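PDB 4W8O: luciferase-like enzymeAMP-CoA-ligase from Zophobas atratus, which probably activates carboxylic acids with ATP as acyl-adenylates and then joins them to coenzyme A, as related acyl-CoA ligases of the ANL superfamily do. Local coordinates for residues R54-V58 and L81-P86; I35-D41 and S242-R248; A3-K7 and Y411-V417; A316-F320 and I332-E336. All blocks are in the same frame, centred on the assembly; numbering follows the deposited sequence.

Interaction 1. Residues R54-V58 and L81-P86; sequences RSTRV and LDNSIP
Residues Arg54-Val58 form a turn and more of helix 48-64, with phi/psi close to -65/-42 and Val58 N bonded to Arg54 O at 3.0 Å. Residues Leu81-Pro86 lead into helix 85-92 through a type I beta turn from Asp82 to Ile85, in which Ile85 N bonds to Asp82 O at 3.0 Å. The two meet with Ser55 CA 5.2 Å from Ile85 CA and Val58 CA 6.2 Å from Pro86 CA. Ile85, which loses the largest area to this contact, has both chi angles near -60° and directs its CB toward the first helix: CG2 lies 3.7 Å from Ser55 N and 4.0 Å from Val58 CG2, while CG1 sits over one face of the Arg54 guanidinium, 3.4 Å from NH2. Helix 85-92 links the adjacent parallel strands 72-76 and 96-99 in a beta-alpha-beta crossover, and the contact packs the N-terminal turn of this helix against helix 48-64 in the AMP-binding domain. Arg54 (chi1 m, chi2 t, chi3 m) reaches past Ile85 to a salt bridge with Asp82, NH1 to OD1 2.8 Å and NH2 to OD1 3.1 Å; NH2 also makes a weak hydrogen bond to Leu81 O at 2.9 Å and a salt bridge with Glu46. Val58, chi1 t, completes the apolar side, its CG1 4.1 Å from Pro86 CB.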
loop_
_atom_site.group_PDB
_atom_site.type_symbol
_atom_site.label_atom_id
_atom_site.label_comp_id
_atom_site.label_asym_id
_atom_site.label_seq_id
_atom_site.Cartn_x
_atom_site.Cartn_y
_atom_site.Cartn_z
ATOM N N ARG A 54 8.562 -6.258 19.922
ATOM C CA ARG A 54 8.570 -4.808 20.065
ATOM C C ARG A 54 7.166 -4.227 19.901
ATOM O O ARG A 54 6.764 -3.370 20.682
ATOM C CB ARG A 54 9.553 -4.164 19.089
ATOM C CG ARG A 54 11.004 -4.575 19.330
ATOM C CD ARG A 54 11.985 -3.527 18.816
ATOM N NE ARG A 54 11.893 -3.345 17.365
ATOM C CZ ARG A 54 12.087 -2.195 16.712
ATOM N NH1 ARG A 54 12.369 -1.071 17.362
ATOM N NH2 ARG A 54 11.978 -2.163 15.386
ATOM N N SER A 55 6.416 -4.721 18.917
ATOM C CA SER A 55 5.056 -4.248 18.686
ATOM C C SER A 55 4.121 -4.613 19.847
ATOM O O SER A 55 3.240 -3.834 20.190
ATOM C CB SER A 55 4.502 -4.794 17.361
ATOM O OG SER A 55 4.469 -6.210 17.354
ATOM N N THR A 56 4.307 -5.793 20.437
ATOM C CA THR A 56 3.505 -6.205 21.597
ATOM C C THR A 56 3.735 -5.227 22.757
ATOM O O THR A 56 2.783 -4.781 23.400
ATOM C CB THR A 56 3.818 -7.653 22.015
ATOM O OG1 THR A 56 3.458 -8.548 20.950
ATOM C CG2 THR A 56 3.057 -8.044 23.283
ATOM N N ARG A 57 4.994 -4.860 22.980
ATOM C CA ARG A 57 5.345 -3.921 24.043
ATOM C C ARG A 57 4.781 -2.532 23.794
ATOM O O ARG A 57 4.252 -1.906 24.712
ATOM C CB ARG A 57 6.861 -3.851 24.220
ATOM C CG ARG A 57 7.442 -5.088 24.870
ATOM C CD ARG A 57 8.952 -5.065 24.818
ATOM N NE ARG A 57 9.534 -6.293 25.334
ATOM C CZ ARG A 57 10.838 -6.547 25.348
ATOM N NH1 ARG A 57 11.704 -5.666 24.864
ATOM N NH2 ARG A 57 11.278 -7.695 25.845
ATOM N N VAL A 58 4.874 -2.058 22.551
ATOM C CA VAL A 58 4.262 -0.784 22.187
ATOM C C VAL A 58 2.751 -0.819 22.418
ATOM O O VAL A 58 2.192 0.135 22.958
ATOM C CB VAL A 58 4.585 -0.384 20.732
ATOM C CG1 VAL A 58 3.798 0.848 20.318
ATOM C CG2 VAL A 58 6.075 -0.112 20.570
ATOM N N LEU A 81 13.368 0.986 10.335
ATOM C CA LEU A 81 13.047 -0.241 11.064
ATOM C C LEU A 81 12.031 -0.017 12.191
ATOM O O LEU A 81 11.534 -0.986 12.769
ATOM C CB LEU A 81 14.314 -0.893 11.623
ATOM C CG LEU A 81 15.288 -1.488 10.602
ATOM C CD1 LEU A 81 16.476 -2.045 11.356
ATOM C CD2 LEU A 81 14.652 -2.577 9.752
ATOM N N ASP A 82 11.708 1.241 12.501
ATOM C CA ASP A 82 10.766 1.534 13.583
ATOM C C ASP A 82 9.396 2.053 13.136
ATOM O O ASP A 82 8.429 1.936 13.896
ATOM C CB ASP A 82 11.382 2.541 14.553
ATOM C CG ASP A 82 12.630 2.009 15.244
ATOM O OD1 ASP A 82 12.835 0.783 15.297
ATOM O OD2 ASP A 82 13.418 2.828 15.730
ATOM N N ASN A 83 9.292 2.619 11.932
ATOM C CA ASN A 83 8.088 3.374 11.589
ATOM C C ASN A 83 6.804 2.539 11.544
ATOM O O ASN A 83 5.731 3.053 11.857
ATOM C CB ASN A 83 8.259 4.180 10.293
ATOM C CG ASN A 83 8.142 3.331 9.054
ATOM O OD1 ASN A 83 8.934 2.423 8.843
ATOM N ND2 ASN A 83 7.167 3.643 8.206
ATOM N N SER A 84 6.914 1.264 11.180
ATOM C CA SER A 84 5.740 0.389 11.156
ATOM C C SER A 84 5.419 -0.275 12.514
ATOM O O SER A 84 4.324 -0.809 12.697
ATOM C CB SER A 84 5.875 -0.673 10.051
ATOM O OG SER A 84 6.873 -1.621 10.369
ATOM N N ILE A 85 6.345 -0.237 13.470
ATOM C CA ILE A 85 6.143 -0.952 14.749
ATOM C C ILE A 85 4.912 -0.460 15.520
ATOM O O ILE A 85 4.088 -1.274 15.943
ATOM C CB ILE A 85 7.400 -0.894 15.660
ATOM C CG1 ILE A 85 8.621 -1.503 14.956
ATOM C CG2 ILE A 85 7.147 -1.603 16.984
ATOM C CD1 ILE A 85 8.417 -2.910 14.423
ATOM N N PRO A 86 4.779 0.872 15.706
ATOM C CA PRO A 86 3.601 1.379 16.410
ATOM C C PRO A 86 2.298 1.316 15.594
ATOM O O PRO A 86 1.209 1.354 16.172
ATOM C CB PRO A 86 3.981 2.826 16.760
ATOM C CG PRO A 86 5.079 3.196 15.827
ATOM C CD PRO A 86 5.725 1.942 15.332
#

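Interaction 2. Residues I35-D41 and S242-R248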
loop_
_atom_site.group_PDB
_atom_site.type_symbol
_atom_site.label_atom_id
_atom_site.label_comp_id
_atom_site.label_asym_id
_atom_site.label_seq_id
_atom_site.Cartn_x
_atom_site.Cartn_y
_atom_site.Cartn_z
ATOM N N ILE A 35 13.172 -13.214 8.100
ATOM C CA ILE A 35 13.478 -11.788 8.126
ATOM C C ILE A 35 12.244 -11.008 7.693
ATOM O O ILE A 35 11.781 -11.158 6.571
ATOM C CB ILE A 35 14.646 -11.400 7.183
ATOM C CG1 ILE A 35 15.910 -12.231 7.462
ATOM C CG2 ILE A 35 14.951 -9.910 7.315
ATOM C CD1 ILE A 35 16.468 -12.091 8.866
ATOM N N CYS A 36 11.730 -10.161 8.578
ATOM C CA CYS A 36 10.551 -9.348 8.273
ATOM C C CYS A 36 10.898 -8.156 7.371
ATOM O O CYS A 36 10.283 -7.956 6.323
ATOM C CB CYS A 36 9.909 -8.853 9.573
ATOM S SG CYS A 36 8.514 -7.724 9.364
ATOM N N GLN A 37 11.893 -7.381 7.800
ATOM C CA GLN A 37 12.237 -6.112 7.172
ATOM C C GLN A 37 13.751 -5.872 7.168
ATOM O O GLN A 37 14.475 -6.258 8.107
ATOM C CB GLN A 37 11.520 -4.954 7.884
ATOM C CG GLN A 37 11.758 -4.871 9.386
ATOM C CD GLN A 37 11.151 -3.626 10.031
ATOM O OE1 GLN A 37 10.437 -2.862 9.391
ATOM N NE2 GLN A 37 11.437 -3.424 11.307
ATOM N N ILE A 38 14.206 -5.225 6.097
ATOM C CA ILE A 38 15.596 -4.840 5.912
ATOM C C ILE A 38 15.643 -3.372 5.486
ATOM O O ILE A 38 15.029 -3.001 4.484
ATOM C CB ILE A 38 16.289 -5.681 4.813
ATOM C CG1 ILE A 38 16.274 -7.174 5.166
ATOM C CG2 ILE A 38 17.728 -5.209 4.605
ATOM C CD1 ILE A 38 16.974 -8.052 4.140
ATOM N N ASP A 39 16.371 -2.559 6.254
ATOM C CA ASP A 39 16.764 -1.221 5.836
ATOM C C ASP A 39 17.946 -1.300 4.859
ATOM O O ASP A 39 19.095 -1.484 5.264
ATOM C CB ASP A 39 17.151 -0.386 7.056
ATOM C CG ASP A 39 17.347 1.082 6.725
ATOM O OD1 ASP A 39 17.848 1.403 5.626
ATOM O OD2 ASP A 39 17.013 1.922 7.580
ATOM N N GLY A 40 17.656 -1.141 3.572
ATOM C CA GLY A 40 18.683 -1.179 2.532
ATOM C C GLY A 40 19.776 -0.125 2.650
ATOM O O GLY A 40 20.889 -0.336 2.176
ATOM N N ASP A 41 19.468 1.011 3.265
ATOM C CA ASP A 41 20.450 2.079 3.425
ATOM C C ASP A 41 21.456 1.775 4.527
ATOM O O ASP A 41 22.655 1.969 4.346
ATOM C CB ASP A 41 19.755 3.408 3.728
ATOM C CG ASP A 41 18.972 3.940 2.550
ATOM O OD1 ASP A 41 19.465 3.852 1.412
ATOM O OD2 ASP A 41 17.868 4.472 2.764
ATOM N N SER A 242 7.397 -13.271 3.681
ATOM C CA SER A 242 8.423 -12.708 2.821
ATOM C C SER A 242 9.126 -11.544 3.509
ATOM O O SER A 242 8.762 -11.149 4.617
ATOM C CB SER A 242 7.794 -12.229 1.523
ATOM O OG SER A 242 7.157 -13.297 0.849
ATOM N N THR A 243 10.139 -11.001 2.842
ATOM C CA THR A 243 10.946 -9.920 3.388
ATOM C C THR A 243 10.660 -8.626 2.637
ATOM O O THR A 243 10.665 -8.609 1.407
ATOM C CB THR A 243 12.445 -10.260 3.276
ATOM O OG1 THR A 243 12.707 -11.446 4.027
ATOM C CG2 THR A 243 13.312 -9.125 3.808
ATOM N N ARG A 244 10.403 -7.553 3.385
ATOM C CA ARG A 244 10.249 -6.220 2.809
ATOM C C ARG A 244 11.564 -5.453 2.929
ATOM O O ARG A 244 12.120 -5.331 4.030
ATOM C CB ARG A 244 9.136 -5.454 3.523
ATOM C CG ARG A 244 8.754 -4.128 2.862
ATOM C CD ARG A 244 7.481 -3.540 3.460
ATOM N NE ARG A 244 7.622 -3.295 4.898
ATOM C CZ ARG A 244 8.217 -2.239 5.448
ATOM N NH1 ARG A 244 8.734 -1.272 4.698
ATOM N NH2 ARG A 244 8.283 -2.136 6.770
ATOM N N VAL A 245 12.057 -4.948 1.800
ATOM C CA VAL A 245 13.252 -4.103 1.784
ATOM C C VAL A 245 12.879 -2.667 1.399
ATOM O O VAL A 245 12.070 -2.443 0.506
ATOM C CB VAL A 245 14.319 -4.661 0.821
ATOM C CG1 VAL A 245 15.654 -3.948 1.020
ATOM C CG2 VAL A 245 14.478 -6.168 1.023
ATOM N N PHE A 246 13.449 -1.697 2.100
ATOM C CA PHE A 246 13.201 -0.298 1.781
ATOM C C PHE A 246 14.500 0.495 1.694
ATOM O O PHE A 246 15.528 0.104 2.245
ATOM C CB PHE A 246 12.235 0.340 2.799
ATOM C CG PHE A 246 12.725 0.291 4.219
ATOM C CD1 PHE A 246 13.543 1.293 4.718
ATOM C CD2 PHE A 246 12.370 -0.759 5.055
ATOM C CE1 PHE A 246 14.003 1.247 6.022
ATOM C CE2 PHE A 246 12.824 -0.811 6.361
ATOM C CZ PHE A 246 13.648 0.192 6.843
ATOM N N ALA A 247 14.430 1.602 0.968
ATOM C CA ALA A 247 15.503 2.570 0.893
ATOM C C ALA A 247 14.867 3.951 0.730
ATOM O O ALA A 247 13.775 4.091 0.159
ATOM C CB ALA A 247 16.430 2.247 -0.265
ATOM N N ARG A 248 15.550 4.966 1.244
ATOM C CA ARG A 248 14.989 6.301 1.312
ATOM C C ARG A 248 14.807 6.914 -0.069
ATOM O O ARG A 248 13.779 7.517 -0.351
ATOM C CB ARG A 248 15.875 7.215 2.157
ATOM C CG ARG A 248 15.077 8.286 2.867
ATOM C CD ARG A 248 14.490 7.744 4.162
ATOM N NE ARG A 248 15.469 7.777 5.253
ATOM C CZ ARG A 248 15.836 8.881 5.901
ATOM N NH1 ARG A 248 16.738 8.808 6.874
ATOM N NH2 ARG A 248 15.312 10.062 5.580
HETATM O O HOH W 1 7.779 -3.793 8.939
#
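A parallel strand pair is formed here by residues 35-39 and 243-246, whose axes approach to 4.6 Å at an angle of 11°. Four backbone hydrogen bonds alternate between the strands in the parallel pattern: Arg244 N to Cys36 O 3.0 Å, Ile38 N to Arg244 O 2.9 Å, Phe246 N to Ile38 O 3.1 Å and Gly40 N to Phe246 O 2.8 Å. At the start, Thr243 OG1 donates to Ile35 O at 2.7 Å. Past the strands, Arg248 N donates to Asp41 OD2 at 2.8 Å. Asp39 OD1 accepts from Asp41 N at 2.9 Å, an Asx turn that bends the chain away; a CB on Gly40 would clash with Phe246 O. The pair belongs to a nine-stranded mixed sheet of the AMP-binding domain, in which strand 243-246 continues to 218-221, while strand 35-39 pairs antiparallel with 44-47, where Cys36 and Gln37 form a classic beta bulge opposite Glu46. On one face the Phe246 ring takes a CH-pi contact from Asp39 CA, 3.9 Å from its centroid. Beside it a water bridges Gln37 OE1 (2.9 Å) and Arg244 NH2 (2.8 Å); Gln37 NE2 is engaged by Leu81 O and Arg244 NH1 by His221. On the other face Ile38 CB packs 4.2 Å from Val245 CG1 and Ile38 CG1 3.8 Å from Thr243 CG2, with Tyr262 of helix 252-262 against Ile38.

Interaction 3. Residues A3-K7 and Y411-V417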
loop_
_atom_site.group_PDB
_atom_site.type_symbol
_atom_site.label_atom_id
_atom_site.label_comp_id
_atom_site.label_asym_id
_atom_site.label_seq_id
_atom_site.Cartn_x
_atom_site.Cartn_y
_atom_site.Cartn_z
ATOM N N ALA A 3 -20.716 -6.661 -25.505
ATOM C CA ALA A 3 -20.673 -5.924 -24.205
ATOM C C ALA A 3 -20.719 -6.892 -23.032
ATOM O O ALA A 3 -21.679 -7.643 -22.883
ATOM C CB ALA A 3 -21.826 -4.934 -24.116
ATOM N N ARG A 4 -19.681 -6.875 -22.203
ATOM C CA ARG A 4 -19.622 -7.756 -21.042
ATOM C C ARG A 4 -18.868 -7.120 -19.880
ATOM O O ARG A 4 -18.191 -6.095 -20.036
ATOM C CB ARG A 4 -18.985 -9.098 -21.417
ATOM C CG ARG A 4 -17.561 -8.995 -21.940
ATOM C CD ARG A 4 -17.014 -10.360 -22.318
ATOM N NE ARG A 4 -15.559 -10.347 -22.510
ATOM C CZ ARG A 4 -14.926 -9.876 -23.586
ATOM N NH1 ARG A 4 -15.599 -9.345 -24.605
ATOM N NH2 ARG A 4 -13.595 -9.929 -23.642
ATOM N N ILE A 5 -19.018 -7.744 -18.715
ATOM C CA ILE A 5 -18.326 -7.359 -17.502
ATOM C C ILE A 5 -17.160 -8.323 -17.316
ATOM O O ILE A 5 -17.368 -9.529 -17.233
ATOM C CB ILE A 5 -19.265 -7.453 -16.281
ATOM C CG1 ILE A 5 -20.403 -6.435 -16.409
ATOM C CG2 ILE A 5 -18.488 -7.251 -14.986
ATOM C CD1 ILE A 5 -21.517 -6.617 -15.399
ATOM N N LEU A 6 -15.943 -7.796 -17.262
ATOM C CA LEU A 6 -14.756 -8.627 -17.069
ATOM C C LEU A 6 -14.704 -9.126 -15.622
ATOM O O LEU A 6 -14.944 -8.361 -14.685
ATOM C CB LEU A 6 -13.491 -7.834 -17.385
ATOM C CG LEU A 6 -13.405 -7.161 -18.759
ATOM C CD1 LEU A 6 -12.176 -6.267 -18.835
ATOM C CD2 LEU A 6 -13.395 -8.195 -19.879
ATOM N N LYS A 7 -14.378 -10.398 -15.446
ATOM C CA LYS A 7 -14.404 -11.019 -14.138
ATOM C C LYS A 7 -13.107 -11.759 -13.913
ATOM O O LYS A 7 -12.739 -12.622 -14.708
ATOM C CB LYS A 7 -15.586 -11.992 -14.028
ATOM C CG LYS A 7 -15.700 -12.657 -12.659
ATOM C CD LYS A 7 -16.857 -13.640 -12.567
ATOM C CE LYS A 7 -16.932 -14.248 -11.169
ATOM N NZ LYS A 7 -17.640 -15.558 -11.154
ATOM N N TYR A 411 -11.281 -2.026 -23.109
ATOM C CA TYR A 411 -10.591 -3.330 -23.078
ATOM C C TYR A 411 -10.566 -4.025 -24.446
ATOM O O TYR A 411 -11.328 -3.684 -25.347
ATOM C CB TYR A 411 -11.209 -4.271 -22.033
ATOM C CG TYR A 411 -12.654 -4.632 -22.291
ATOM C CD1 TYR A 411 -13.680 -3.803 -21.867
ATOM C CD2 TYR A 411 -12.995 -5.809 -22.961
ATOM C CE1 TYR A 411 -15.003 -4.121 -22.097
ATOM C CE2 TYR A 411 -14.320 -6.139 -23.200
ATOM C CZ TYR A 411 -15.319 -5.288 -22.766
ATOM O OH TYR A 411 -16.636 -5.594 -22.991
ATOM N N ASP A 412 -9.677 -5.010 -24.556
ATOM C CA ASP A 412 -9.484 -5.825 -25.763
ATOM C C ASP A 412 -10.534 -6.907 -25.954
ATOM O O ASP A 412 -11.328 -7.174 -25.067
ATOM C CB ASP A 412 -8.130 -6.555 -25.680
ATOM C CG ASP A 412 -7.005 -5.746 -26.207
ATOM O OD1 ASP A 412 -7.270 -4.645 -26.712
ATOM O OD2 ASP A 412 -5.851 -6.204 -26.122
ATOM N N ASP A 413 -10.485 -7.552 -27.119
ATOM C CA ASP A 413 -11.177 -8.825 -27.341
ATOM C C ASP A 413 -10.640 -9.899 -26.392
ATOM O O ASP A 413 -11.388 -10.762 -25.958
ATOM C CB ASP A 413 -11.006 -9.294 -28.797
ATOM C CG ASP A 413 -11.828 -8.478 -29.783
ATOM O OD1 ASP A 413 -12.862 -7.896 -29.391
ATOM O OD2 ASP A 413 -11.446 -8.433 -30.969
ATOM N N ASP A 414 -9.342 -9.837 -26.079
ATOM C CA ASP A 414 -8.721 -10.707 -25.063
ATOM C C ASP A 414 -8.822 -10.191 -23.617
ATOM O O ASP A 414 -8.178 -10.733 -22.720
ATOM C CB ASP A 414 -7.247 -10.930 -25.405
ATOM C CG ASP A 414 -7.059 -11.530 -26.775
ATOM O OD1 ASP A 414 -7.859 -12.408 -27.149
ATOM O OD2 ASP A 414 -6.118 -11.119 -27.484
ATOM N N GLY A 415 -9.617 -9.150 -23.387
ATOM C CA GLY A 415 -9.850 -8.647 -22.035
ATOM C C GLY A 415 -8.720 -7.842 -21.400
ATOM O O GLY A 415 -8.769 -7.552 -20.199
ATOM N N CYS A 416 -7.694 -7.495 -22.180
ATOM C CA CYS A 416 -6.641 -6.585 -21.711
ATOM C C CYS A 416 -7.188 -5.164 -21.534
ATOM O O CYS A 416 -7.922 -4.670 -22.389
ATOM C CB CYS A 416 -5.464 -6.584 -22.681
ATOM S SG CYS A 416 -4.541 -8.132 -22.662
ATOM N N VAL A 417 -6.829 -4.525 -20.420
ATOM C CA VAL A 417 -7.379 -3.223 -20.050
ATOM C C VAL A 417 -6.431 -2.077 -20.443
ATOM O O VAL A 417 -5.209 -2.203 -20.338
ATOM C CB VAL A 417 -7.661 -3.172 -18.530
ATOM C CG1 VAL A 417 -8.229 -1.820 -18.122
ATOM C CG2 VAL A 417 -8.613 -4.295 -18.130
#
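Two weak hydrogen bonds, both donated by Arg4, join the N-terminal residues 3-7 to residues 411-417. Arg4 NH2 points to Asp413 O at 3.3 Å with an angle of 129°, and Arg4 N to Tyr411 OH at 3.4 Å with 156°. The stronger partner of the Tyr411 hydroxyl is Val369 O, on strand 367-380. The Arg4 side chain runs alongside the tyrosine: Tyr411 CE2 lies over one face of the guanidinium, yet NH1 is at the edge of the ring. Its target, Asp413 O, belongs to a type I turn from Asp412 to Gly415. Gly415 N bonds to Asp412 O at 3.1 Å and Asp412 N to Cys416 O at 2.8 Å; with Gly415 at a phi of 75°, this is the type I turn plus G1 bulge of a beta hairpin, here joining strands 403-411 and 417-422. Strands 6-7 and 417-422 are the outermost two of a five-stranded antiparallel sheet, and the meeting of Leu6 and Val417 indicates that the sheet curls, consistent with the barrel-like subdomain of ANL enzymes. Leu6 packs between the two edges. Its CD2 sits over the Tyr411 face in a CH-pi contact, 4.2 Å from the ring centroid and 24° off the normal, while CD1 lies 3.9 Å from Tyr411 CG, 3.9 Å from Gly415 O and 4.1 Å from Val417 CG2.

Interaction 4. Residues A316-F320 and I332-E336; sequences AQVLF and IFHPE
Strand residues 317-320, extended with phi -92 to -116° and psi 106 to 148°, run against residues 332-335, their end-to-end directions 175° apart. They are the base of the beta hairpin 317-324/328-332, whose far end lines the pocket holding a bound polyether; here the chains have splayed, with Phe320 CA 6.4 Å from Ile332 CA, Leu319 CA 6.6 Å from Phe333 CA and Gln317 CA 7.3 Å from Pro335 CA. A water fills the gap, donating to Phe320 O (2.9 Å) and accepting from Phe333 N (2.8 Å). Leu319, chi1 m and chi2 t, directs its CB toward the loop and makes the apolar contacts: CB is 4.1 Å from Ile332 CD1, CD2 4.3 Å from Phe333 CB and CD1 4.2 Å from Pro335 CG. Ile342 of helix 339-342 adjoins Leu319 and Phe333. Gln317, with chi1 m and chi2 t, reaches alongside the Pro335 ring, its OE1 3.3 Å from Pro335 CB, and NE2 donates to Pro335 O at 2.8 Å with an angle of 167°.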
loop_
_atom_site.group_PDB
_atom_site.type_symbol
_atom_site.label_atom_id
_atom_site.label_comp_id
_atom_site.label_asym_id
_atom_site.label_seq_id
_atom_site.Cartn_x
_atom_site.Cartn_y
_atom_site.Cartn_z
ATOM N N ALA A 316 13.791 -11.781 -15.270
ATOM C CA ALA A 316 12.592 -11.195 -14.671
ATOM C C ALA A 316 11.491 -10.939 -15.690
ATOM O O ALA A 316 11.728 -10.933 -16.891
ATOM C CB ALA A 316 12.949 -9.893 -13.973
ATOM N N GLN A 317 10.279 -10.739 -15.187
ATOM C CA GLN A 317 9.196 -10.151 -15.967
ATOM C C GLN A 317 8.948 -8.729 -15.458
ATOM O O GLN A 317 9.152 -8.448 -14.275
ATOM C CB GLN A 317 7.921 -10.983 -15.822
ATOM C CG GLN A 317 7.946 -12.308 -16.567
ATOM C CD GLN A 317 6.801 -13.225 -16.163
ATOM O OE1 GLN A 317 6.537 -13.412 -14.976
ATOM N NE2 GLN A 317 6.114 -13.800 -17.149
ATOM N N VAL A 318 8.526 -7.838 -16.353
ATOM C CA VAL A 318 8.079 -6.505 -15.969
ATOM C C VAL A 318 6.554 -6.491 -15.935
ATOM O O VAL A 318 5.907 -6.767 -16.946
ATOM C CB VAL A 318 8.569 -5.418 -16.954
ATOM C CG1 VAL A 318 7.997 -4.055 -16.571
ATOM C CG2 VAL A 318 10.091 -5.360 -16.993
ATOM N N LEU A 319 5.982 -6.162 -14.780
ATOM C CA LEU A 319 4.530 -6.187 -14.609
ATOM C C LEU A 319 3.994 -4.786 -14.346
ATOM O O LEU A 319 4.169 -4.240 -13.256
ATOM C CB LEU A 319 4.137 -7.126 -13.465
ATOM C CG LEU A 319 4.461 -8.615 -13.632
ATOM C CD1 LEU A 319 3.944 -9.400 -12.432
ATOM C CD2 LEU A 319 3.883 -9.187 -14.919
ATOM N N PHE A 320 3.345 -4.217 -15.362
ATOM C CA PHE A 320 2.727 -2.909 -15.270
ATOM C C PHE A 320 1.283 -3.099 -14.845
ATOM O O PHE A 320 0.505 -3.696 -15.582
ATOM C CB PHE A 320 2.794 -2.202 -16.631
ATOM C CG PHE A 320 2.309 -0.776 -16.609
ATOM C CD1 PHE A 320 0.949 -0.484 -16.632
ATOM C CD2 PHE A 320 3.207 0.276 -16.586
ATOM C CE1 PHE A 320 0.506 0.828 -16.614
ATOM C CE2 PHE A 320 2.769 1.583 -16.580
ATOM C CZ PHE A 320 1.418 1.861 -16.597
ATOM N N ILE A 332 -3.652 -6.357 -13.806
ATOM C CA ILE A 332 -2.242 -6.741 -13.882
ATOM C C ILE A 332 -2.157 -8.095 -14.600
ATOM O O ILE A 332 -3.101 -8.876 -14.546
ATOM C CB ILE A 332 -1.604 -6.847 -12.477
ATOM C CG1 ILE A 332 -0.092 -7.062 -12.574
ATOM C CG2 ILE A 332 -2.247 -7.967 -11.675
ATOM C CD1 ILE A 332 0.656 -6.715 -11.302
ATOM N N PHE A 333 -1.043 -8.378 -15.270
ATOM C CA PHE A 333 -0.855 -9.705 -15.877
ATOM C C PHE A 333 -0.368 -10.719 -14.842
ATOM O O PHE A 333 0.531 -10.431 -14.048
ATOM C CB PHE A 333 0.154 -9.663 -17.030
ATOM C CG PHE A 333 -0.401 -9.110 -18.314
ATOM C CD1 PHE A 333 -1.527 -9.673 -18.902
ATOM C CD2 PHE A 333 0.229 -8.050 -18.957
ATOM C CE1 PHE A 333 -2.031 -9.175 -20.095
ATOM C CE2 PHE A 333 -0.273 -7.546 -20.151
ATOM C CZ PHE A 333 -1.406 -8.111 -20.720
ATOM N N HIS A 334 -0.971 -11.904 -14.856
ATOM C CA HIS A 334 -0.480 -13.025 -14.063
ATOM C C HIS A 334 0.861 -13.521 -14.646
ATOM O O HIS A 334 0.960 -13.746 -15.855
ATOM C CB HIS A 334 -1.506 -14.157 -14.057
ATOM C CG HIS A 334 -1.232 -15.209 -13.031
ATOM N ND1 HIS A 334 -0.236 -16.145 -13.183
ATOM C CD2 HIS A 334 -1.806 -15.461 -11.832
ATOM C CE1 HIS A 334 -0.216 -16.942 -12.131
ATOM N NE2 HIS A 334 -1.154 -16.545 -11.292
ATOM N N PRO A 335 1.895 -13.691 -13.795
ATOM C CA PRO A 335 3.234 -14.047 -14.292
ATOM C C PRO A 335 3.283 -15.295 -15.176
ATOM O O PRO A 335 3.898 -15.258 -16.238
ATOM C CB PRO A 335 4.042 -14.277 -13.008
ATOM C CG PRO A 335 3.344 -13.484 -11.972
ATOM C CD PRO A 335 1.889 -13.537 -12.329
ATOM N N GLU A 336 2.666 -16.383 -14.724
ATOM C CA GLU A 336 2.636 -17.641 -15.483
ATOM C C GLU A 336 1.492 -17.730 -16.509
ATOM O O GLU A 336 1.745 -17.912 -17.702
ATOM C CB GLU A 336 2.566 -18.829 -14.525
ATOM C CG GLU A 336 2.989 -20.145 -15.159
ATOM C CD GLU A 336 2.289 -21.339 -14.547
ATOM O OE1 GLU A 336 1.051 -21.437 -14.686
ATOM O OE2 GLU A 336 2.977 -22.187 -13.942
HETATM O O HOH W 2 0.976 -6.570 -15.870
#

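Overall arrangement
The contacts fall into two touching pairs. Interactions 1 and 2 meet where Leu81 O lies 2.8 Å from Gln37 NE2, a probable hydrogen bond, so the loop leading into helix 85-92 rests against strands 35-39 and 243-246. Interactions 3 and 4 meet by packing, Cys416 SG 3.7 Å from Phe333 CZ. Interactions 2 and 4 both lie on the nine-stranded sheet but differ in chemistry: regular backbone pairing in the first, side chains and one water in the second. All four are partly buried. No touching residue is exposed in interactions 1 and 4, two of 14 are in interaction 2, and three of eight in interaction 3, the most superficial, where polar bonds are weak; interaction 1 has a salt bridge beside buried apolar residues.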